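Local structure of membrane lipoprotein TpN32 (Treponema pallidum, 1XS5) at residues Ser110-Arg118 / Ser132-Val141; Ala175-Arg183 / Arg231-Pro239. The protein binds L-methionine as a periplasmic-type substrate-binding lipoprotein of the NlpA family, and probably serves in uptake of that amino acid. All coordinates share one frame; numbering follows the deposited sequence.

Overall arrangement
Both interactions lie in a two-lobed binding protein: their centres are 24 Å apart and their nearest atoms about 8 Å apart, without touching. Interaction 1 stays within one lobe. It sets helix 110-122, which flanks the five-stranded sheet, against the loop leading into strand 141-143; it buries 518 Å² and is crossed by three direct hydrogen bonds and a water bridge. The same helix supplies Asn112 and Arg115 to the methionine pocket. Interaction 2 spans the two lobes near their junction, buries 335 Å², and relies on one serine–glutamate bond beside a small apolar cluster. Each contact is partly buried, with both well-covered and solvent-facing residues.

Interaction 1: residues Ser110-Arg118 / Ser132-Val141; sequences SSNEARALR and SGLFATVEDV. With MET (methionine), chain B.
Gly133 O receives both terminal nitrogens of Arg118, NH1 and NH2, each at 3.0 Å; the acceptor lies 6° out of the guanidinium plane, while both donors come from one face of the carbonyl. A bend at chi2 (-141°) helps turn this arginine back across the loop, where NH2 also meets Ser132 CB. Next, Leu134 O is joined to Ser111 O through a water that donates to both at 2.7 Å, and Leu134 O also rests on the methyl of Ala114. Phe135, third residue of the type I turn from Gly133 to Ala136, presents its ring edge to Ser111 CB, 3.9 Å from CD1. Ala136 packs CB to CB against Ala114 at 3.9 Å. At Thr137, CB sits beside Glu113 OE2, and the backbone N is tied within the loop to Asp140 OD2. The Val138 N-H then reaches Glu113 OE2 at 2.9 Å, on the anti side and 23° out of the carboxylate plane. Leu117 CD2 finishes the contact against Val141 CG2 at 4.3 Å. Away from the loop, Arg115 NH1 binds the methionine ligand O at 2.9 Å; Asn112 OD1 and, through NH2, a salt bridge to Glu190 help hold the guanidinium edge toward the ligand. The polar ends of the Glu113 and Arg118 side chains thus satisfy a backbone N-H and a carbonyl of the loop, while another side of the same helix turns Arg115 to the methionine carboxylate and Asn112 toward its sulfur.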
loop_
_atom_site.group_PDB
_atom_site.type_symbol
_atom_site.label_atom_id
_atom_site.label_comp_id
_atom_site.label_asym_id
_atom_site.label_seq_id
_atom_site.Cartn_x
_atom_site.Cartn_y
_atom_site.Cartn_z
ATOM N N SER A 110 11.131 4.801 0.104
ATOM C CA SER A 110 11.727 4.244 1.338
ATOM C C SER A 110 10.882 3.437 2.319
ATOM O O SER A 110 11.335 2.401 2.795
ATOM C CB SER A 110 12.501 5.348 2.092
ATOM O OG SER A 110 11.604 6.303 2.597
ATOM N N SER A 111 9.666 3.844 2.632
ATOM C CA SER A 111 8.927 3.012 3.585
ATOM C C SER A 111 8.550 1.624 2.993
ATOM O O SER A 111 8.514 0.633 3.723
ATOM C CB SER A 111 7.667 3.731 4.088
ATOM O OG SER A 111 6.703 3.902 3.076
ATOM N N ASN A 112 8.257 1.542 1.691
ATOM C CA ASN A 112 7.932 0.238 1.104
ATOM C C ASN A 112 9.168 -0.522 0.719
ATOM O O ASN A 112 9.124 -1.751 0.599
ATOM C CB ASN A 112 6.971 0.406 -0.080
ATOM C CG ASN A 112 5.612 0.819 0.410
ATOM O OD1 ASN A 112 4.952 0.022 1.084
ATOM N ND2 ASN A 112 5.209 2.086 0.156
ATOM N N GLU A 113 10.281 0.193 0.518
ATOM C CA GLU A 113 11.540 -0.480 0.216
ATOM C C GLU A 113 11.964 -1.224 1.479
ATOM O O GLU A 113 12.381 -2.380 1.397
ATOM C CB GLU A 113 12.655 0.514 -0.125
ATOM C CG GLU A 113 13.922 -0.178 -0.585
ATOM C CD GLU A 113 14.930 0.790 -1.214
ATOM O OE1 GLU A 113 14.517 1.824 -1.796
ATOM O OE2 GLU A 113 16.133 0.500 -1.125
ATOM N N ALA A 114 11.901 -0.538 2.631
ATOM C CA ALA A 114 12.272 -1.181 3.908
ATOM C C ALA A 114 11.386 -2.382 4.166
ATOM O O ALA A 114 11.841 -3.401 4.601
ATOM C CB ALA A 114 12.100 -0.187 5.079
ATOM N N ARG A 115 10.087 -2.213 3.938
ATOM C CA ARG A 115 9.100 -3.277 4.133
ATOM C C ARG A 115 9.441 -4.502 3.285
ATOM O O ARG A 115 9.360 -5.649 3.759
ATOM C CB ARG A 115 7.730 -2.705 3.744
ATOM C CG ARG A 115 6.559 -3.623 3.955
ATOM C CD ARG A 115 5.327 -2.912 3.412
ATOM N NE ARG A 115 4.136 -3.744 3.516
ATOM C CZ ARG A 115 3.016 -3.425 2.895
ATOM N NH1 ARG A 115 3.024 -2.333 2.152
ATOM N NH2 ARG A 115 1.905 -4.146 3.042
ATOM N N ALA A 116 9.806 -4.255 2.022
ATOM C CA ALA A 116 10.158 -5.329 1.104
ATOM C C ALA A 116 11.483 -6.005 1.533
ATOM O O ALA A 116 11.627 -7.218 1.447
ATOM C CB ALA A 116 10.286 -4.777 -0.324
ATOM N N LEU A 117 12.438 -5.196 2.000
ATOM C CA LEU A 117 13.730 -5.731 2.463
ATOM C C LEU A 117 13.510 -6.640 3.701
ATOM O O LEU A 117 14.156 -7.693 3.816
ATOM C CB LEU A 117 14.680 -4.557 2.774
ATOM C CG LEU A 117 15.178 -3.813 1.503
ATOM C CD1 LEU A 117 15.990 -2.533 1.915
ATOM C CD2 LEU A 117 16.049 -4.718 0.675
ATOM N N ARG A 118 12.586 -6.250 4.589
ATOM C CA ARG A 118 12.289 -7.068 5.771
ATOM C C ARG A 118 11.512 -8.362 5.407
ATOM O O ARG A 118 11.571 -9.381 6.120
ATOM C CB ARG A 118 11.590 -6.222 6.835
ATOM C CG ARG A 118 12.530 -5.125 7.297
ATOM C CD ARG A 118 12.496 -4.810 8.783
ATOM N NE ARG A 118 13.633 -3.961 9.188
ATOM C CZ ARG A 118 13.666 -2.627 9.106
ATOM N NH1 ARG A 118 12.611 -1.941 8.633
ATOM N NH2 ARG A 118 14.762 -1.980 9.501
ATOM N N SER A 132 18.557 0.098 11.448
ATOM C CA SER A 132 17.970 0.533 10.163
ATOM C C SER A 132 16.731 1.433 10.170
ATOM O O SER A 132 16.642 2.394 9.394
ATOM C CB SER A 132 17.683 -0.686 9.288
ATOM O OG SER A 132 18.865 -1.435 9.111
ATOM N N GLY A 133 15.763 1.106 11.007
ATOM C CA GLY A 133 14.574 1.925 11.085
ATOM C C GLY A 133 13.508 1.646 10.057
ATOM O O GLY A 133 13.644 0.808 9.174
ATOM N N LEU A 134 12.441 2.417 10.163
ATOM C CA LEU A 134 11.281 2.278 9.306
ATOM C C LEU A 134 11.520 2.639 7.834
ATOM O O LEU A 134 10.783 2.191 6.963
ATOM C CB LEU A 134 10.153 3.127 9.936
ATOM C CG LEU A 134 8.678 2.854 9.632
ATOM C CD1 LEU A 134 8.304 1.435 10.050
ATOM C CD2 LEU A 134 7.818 3.875 10.394
ATOM N N PHE A 135 12.536 3.458 7.551
ATOM C CA PHE A 135 12.826 3.881 6.165
ATOM C C PHE A 135 14.125 3.324 5.565
ATOM O O PHE A 135 14.738 3.930 4.669
ATOM C CB PHE A 135 12.804 5.413 6.075
ATOM C CG PHE A 135 11.582 6.021 6.678
ATOM C CD1 PHE A 135 10.319 5.470 6.433
ATOM C CD2 PHE A 135 11.685 7.073 7.581
ATOM C CE1 PHE A 135 9.198 5.933 7.079
ATOM C CE2 PHE A 135 10.533 7.555 8.243
ATOM C CZ PHE A 135 9.288 6.971 7.985
ATOM N N ALA A 136 14.520 2.152 6.055
ATOM C CA ALA A 136 15.723 1.456 5.620
ATOM C C ALA A 136 15.752 1.226 4.101
ATOM O O ALA A 136 14.690 1.024 3.469
ATOM C CB ALA A 136 15.809 0.104 6.360
ATOM N N THR A 137 16.953 1.269 3.510
ATOM C CA THR A 137 17.084 1.004 2.072
ATOM C C THR A 137 18.130 -0.060 1.805
ATOM O O THR A 137 18.704 -0.625 2.718
ATOM C CB THR A 137 17.491 2.263 1.269
ATOM O OG1 THR A 137 18.737 2.757 1.778
ATOM C CG2 THR A 137 16.401 3.345 1.351
ATOM N N VAL A 138 18.414 -0.304 0.536
ATOM C CA VAL A 138 19.384 -1.307 0.183
ATOM C C VAL A 138 20.760 -1.044 0.813
ATOM O O VAL A 138 21.517 -1.995 1.007
ATOM C CB VAL A 138 19.552 -1.405 -1.355
ATOM C CG1 VAL A 138 18.250 -1.896 -1.986
ATOM C CG2 VAL A 138 19.953 -0.011 -1.918
ATOM N N GLU A 139 21.078 0.219 1.118
ATOM C CA GLU A 139 22.375 0.582 1.723
ATOM C C GLU A 139 22.487 0.024 3.147
ATOM O O GLU A 139 23.588 -0.096 3.707
ATOM C CB GLU A 139 22.535 2.106 1.779
ATOM C CG GLU A 139 21.920 2.723 3.024
ATOM C CD GLU A 139 21.713 4.235 2.931
ATOM O OE1 GLU A 139 22.718 4.988 2.802
ATOM O OE2 GLU A 139 20.531 4.674 2.994
ATOM N N ASP A 140 21.341 -0.305 3.736
ATOM C CA ASP A 140 21.283 -0.867 5.084
ATOM C C ASP A 140 21.403 -2.397 5.120
ATOM O O ASP A 140 21.281 -3.007 6.175
ATOM C CB ASP A 140 19.972 -0.452 5.771
ATOM C CG ASP A 140 19.896 1.049 6.030
ATOM O OD1 ASP A 140 20.863 1.578 6.618
ATOM O OD2 ASP A 140 18.889 1.709 5.656
ATOM N N VAL A 141 21.614 -3.030 3.972
ATOM C CA VAL A 141 21.718 -4.481 3.954
ATOM C C VAL A 141 23.067 -4.892 4.509
ATOM O O VAL A 141 24.085 -4.582 3.919
ATOM C CB VAL A 141 21.593 -5.046 2.516
ATOM C CG1 VAL A 141 21.877 -6.541 2.517
ATOM C CG2 VAL A 141 20.180 -4.803 2.000
HETATM N N MET B . -1.710 -0.154 -1.077
HETATM C CA MET B . -0.241 -0.051 -0.748
HETATM C C MET B . 0.262 -1.176 0.183
HETATM O O MET B . 1.328 -1.774 -0.106
HETATM C CB MET B . 0.062 1.307 -0.077
HETATM C CG MET B . 1.549 1.579 0.002
HETATM S SD MET B . 1.982 3.134 0.816
HETATM C CE MET B . 1.652 4.282 -0.586
HETATM O OXT MET B . -0.418 -1.442 1.199
HETATM O O HOH W 1 8.554 0.759 6.431
#

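Interaction 2: residues Ala175-Arg183 / Arg231-Pro239; sequences AIMAGLSAR and RYKGGEVAP
This is a partly buried contact between the lobes, in which the end of helix 172-177 and the chain after it meet the turn that joins helix 222-231 to strand 238-239. Its apolar half centres on Ile176. The CD1 methyl presses on Val237 CG2 at 3.4 Å, tighter than usual for two carbons, and CG2 lies 4.0 Å from Tyr232 CE1, an oblique approach to that ring. Val237 CG2 itself sits over the centre of one face of Tyr232, 3.7 Å above the plane, and Arg231 CG occupies the opposite face, so the ring is clasped by its own segment. The polar half is a very short hydrogen bond of 2.5 Å from Ser181 OG to Glu236 OE2. Ser181 holds OG anti to its backbone nitrogen (chi1 160°), and the hydroxyl also accepts from Arg184 N, which helps fix its direction. Glu236 bends at chi2 (84°), bringing its other oxygen, OE1, back to Gly234 N in a weak bond of 2.8 Å. The extended Arg183 chain runs alongside the turn, with CD 3.5 Å from Gly234 CA. A helix cap and a turn border the contact: a Schellman motif with Gly179 at C-prime, and a type I beta turn from Tyr232 to Gly235. Across the lobes of a periplasmic-binding-protein fold, they bring together the helix end and the chain entering strand 238-239, with the Val237 side chain about 8 Å from the bound methionine.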
loop_
_atom_site.group_PDB
_atom_site.type_symbol
_atom_site.label_atom_id
_atom_site.label_comp_id
_atom_site.label_asym_id
_atom_site.label_seq_id
_atom_site.Cartn_x
_atom_site.Cartn_y
_atom_site.Cartn_z
ATOM N N ALA A 175 -0.146 -5.641 -7.625
ATOM C CA ALA A 175 -0.103 -7.077 -7.949
ATOM C C ALA A 175 -1.518 -7.497 -8.433
ATOM O O ALA A 175 -1.675 -8.119 -9.488
ATOM C CB ALA A 175 0.270 -7.895 -6.672
ATOM N N ILE A 176 -2.543 -7.137 -7.657
ATOM C CA ILE A 176 -3.922 -7.497 -7.982
ATOM C C ILE A 176 -4.324 -6.936 -9.348
ATOM O O ILE A 176 -4.983 -7.598 -10.162
ATOM C CB ILE A 176 -4.870 -6.977 -6.875
ATOM C CG1 ILE A 176 -4.649 -7.777 -5.578
ATOM C CG2 ILE A 176 -6.292 -7.078 -7.339
ATOM C CD1 ILE A 176 -5.212 -6.965 -4.376
ATOM N N MET A 177 -3.897 -5.712 -9.630
ATOM C CA MET A 177 -4.192 -5.130 -10.925
ATOM C C MET A 177 -3.533 -5.880 -12.090
ATOM O O MET A 177 -4.010 -5.774 -13.228
ATOM C CB MET A 177 -3.721 -3.667 -10.981
ATOM C CG MET A 177 -4.618 -2.739 -10.184
ATOM S SD MET A 177 -3.749 -1.121 -9.932
ATOM C CE MET A 177 -2.976 -0.851 -11.530
ATOM N N ALA A 178 -2.432 -6.587 -11.811
ATOM C CA ALA A 178 -1.694 -7.358 -12.814
ATOM C C ALA A 178 -2.026 -8.896 -12.760
ATOM O O ALA A 178 -1.330 -9.737 -13.345
ATOM C CB ALA A 178 -0.175 -7.121 -12.632
ATOM N N GLY A 179 -3.086 -9.231 -12.035
ATOM C CA GLY A 179 -3.531 -10.602 -11.923
ATOM C C GLY A 179 -2.748 -11.495 -10.956
ATOM O O GLY A 179 -2.842 -12.728 -11.040
ATOM N N LEU A 180 -2.009 -10.903 -10.021
ATOM C CA LEU A 180 -1.216 -11.688 -9.048
ATOM C C LEU A 180 -1.838 -11.641 -7.671
ATOM O O LEU A 180 -2.133 -10.553 -7.147
ATOM C CB LEU A 180 0.195 -11.101 -8.945
ATOM C CG LEU A 180 0.983 -11.106 -10.248
ATOM C CD1 LEU A 180 2.234 -10.204 -10.091
ATOM C CD2 LEU A 180 1.402 -12.549 -10.614
ATOM N N SER A 181 -1.945 -12.813 -7.043
ATOM C CA SER A 181 -2.546 -12.933 -5.695
ATOM C C SER A 181 -1.438 -13.331 -4.714
ATOM O O SER A 181 -0.697 -14.298 -4.958
ATOM C CB SER A 181 -3.623 -14.043 -5.713
ATOM O OG SER A 181 -3.893 -14.518 -4.397
ATOM N N ALA A 182 -1.334 -12.613 -3.602
ATOM C CA ALA A 182 -0.292 -12.953 -2.656
ATOM C C ALA A 182 -0.469 -14.392 -2.140
ATOM O O ALA A 182 0.521 -15.047 -1.773
ATOM C CB ALA A 182 -0.335 -12.021 -1.483
ATOM N N ARG A 183 -1.710 -14.867 -2.055
ATOM C CA ARG A 183 -1.907 -16.225 -1.523
ATOM C C ARG A 183 -1.687 -17.261 -2.603
ATOM O O ARG A 183 -1.003 -18.264 -2.404
ATOM C CB ARG A 183 -3.337 -16.417 -0.967
ATOM C CG ARG A 183 -3.463 -17.774 -0.272
ATOM C CD ARG A 183 -4.839 -18.067 0.169
ATOM N NE ARG A 183 -4.852 -19.040 1.254
ATOM C CZ ARG A 183 -5.953 -19.661 1.675
ATOM N NH1 ARG A 183 -7.129 -19.410 1.093
ATOM N NH2 ARG A 183 -5.888 -20.525 2.686
ATOM N N ARG A 231 -14.716 -10.926 -2.201
ATOM C CA ARG A 231 -13.976 -10.738 -3.444
ATOM C C ARG A 231 -12.518 -11.196 -3.383
ATOM O O ARG A 231 -11.938 -11.547 -4.402
ATOM C CB ARG A 231 -13.987 -9.272 -3.870
ATOM C CG ARG A 231 -13.460 -9.120 -5.267
ATOM C CD ARG A 231 -13.310 -7.689 -5.692
ATOM N NE ARG A 231 -12.865 -7.618 -7.089
ATOM C CZ ARG A 231 -12.434 -6.510 -7.696
ATOM N NH1 ARG A 231 -12.378 -5.352 -7.039
ATOM N NH2 ARG A 231 -12.052 -6.559 -8.967
ATOM N N TYR A 232 -11.934 -11.174 -2.190
ATOM C CA TYR A 232 -10.532 -11.565 -2.017
ATOM C C TYR A 232 -10.480 -12.684 -0.997
ATOM O O TYR A 232 -10.187 -12.481 0.194
ATOM C CB TYR A 232 -9.730 -10.345 -1.577
ATOM C CG TYR A 232 -9.798 -9.197 -2.604
ATOM C CD1 TYR A 232 -9.124 -9.279 -3.824
ATOM C CD2 TYR A 232 -10.509 -8.030 -2.329
ATOM C CE1 TYR A 232 -9.152 -8.211 -4.737
ATOM C CE2 TYR A 232 -10.546 -6.954 -3.236
ATOM C CZ TYR A 232 -9.861 -7.057 -4.427
ATOM O OH TYR A 232 -9.836 -5.985 -5.295
ATOM N N LYS A 233 -10.788 -13.882 -1.487
ATOM C CA LYS A 233 -10.865 -15.068 -0.632
ATOM C C LYS A 233 -9.520 -15.537 -0.118
ATOM O O LYS A 233 -9.449 -16.387 0.773
ATOM C CB LYS A 233 -11.560 -16.203 -1.395
ATOM C CG LYS A 233 -12.915 -15.755 -1.977
ATOM C CD LYS A 233 -13.983 -16.861 -1.895
ATOM C CE LYS A 233 -15.413 -16.331 -2.183
ATOM N NZ LYS A 233 -15.579 -15.924 -3.610
ATOM N N GLY A 234 -8.444 -15.008 -0.688
ATOM C CA GLY A 234 -7.142 -15.424 -0.217
ATOM C C GLY A 234 -6.659 -14.439 0.815
ATOM O O GLY A 234 -5.556 -14.588 1.363
ATOM N N GLY A 235 -7.490 -13.436 1.108
ATOM C CA GLY A 235 -7.088 -12.416 2.052
ATOM C C GLY A 235 -6.128 -11.423 1.382
ATOM O O GLY A 235 -5.340 -10.768 2.077
ATOM N N GLU A 236 -6.179 -11.308 0.053
ATOM C CA GLU A 236 -5.299 -10.382 -0.657
ATOM C C GLU A 236 -5.561 -8.953 -0.170
ATOM O O GLU A 236 -4.643 -8.170 -0.062
ATOM C CB GLU A 236 -5.500 -10.488 -2.165
ATOM C CG GLU A 236 -5.101 -11.851 -2.806
ATOM C CD GLU A 236 -6.190 -12.932 -2.721
ATOM O OE1 GLU A 236 -7.100 -12.800 -1.879
ATOM O OE2 GLU A 236 -6.116 -13.930 -3.470
ATOM N N VAL A 237 -6.823 -8.630 0.109
ATOM C CA VAL A 237 -7.218 -7.340 0.658
ATOM C C VAL A 237 -8.193 -7.759 1.777
ATOM O O VAL A 237 -9.158 -8.453 1.504
ATOM C CB VAL A 237 -7.950 -6.488 -0.380
ATOM C CG1 VAL A 237 -8.172 -5.072 0.195
ATOM C CG2 VAL A 237 -7.132 -6.432 -1.657
ATOM N N ALA A 238 -7.929 -7.375 3.021
ATOM C CA ALA A 238 -8.791 -7.796 4.123
ATOM C C ALA A 238 -9.052 -6.669 5.110
ATOM O O ALA A 238 -8.151 -5.875 5.403
ATOM C CB ALA A 238 -8.110 -8.972 4.857
ATOM N N PRO A 239 -10.269 -6.617 5.686
ATOM C CA PRO A 239 -10.614 -5.563 6.658
ATOM C C PRO A 239 -9.556 -5.498 7.777
ATOM O O PRO A 239 -9.062 -6.527 8.228
ATOM C CB PRO A 239 -11.973 -5.998 7.209
ATOM C CG PRO A 239 -12.564 -6.852 6.114
ATOM C CD PRO A 239 -11.359 -7.608 5.541
#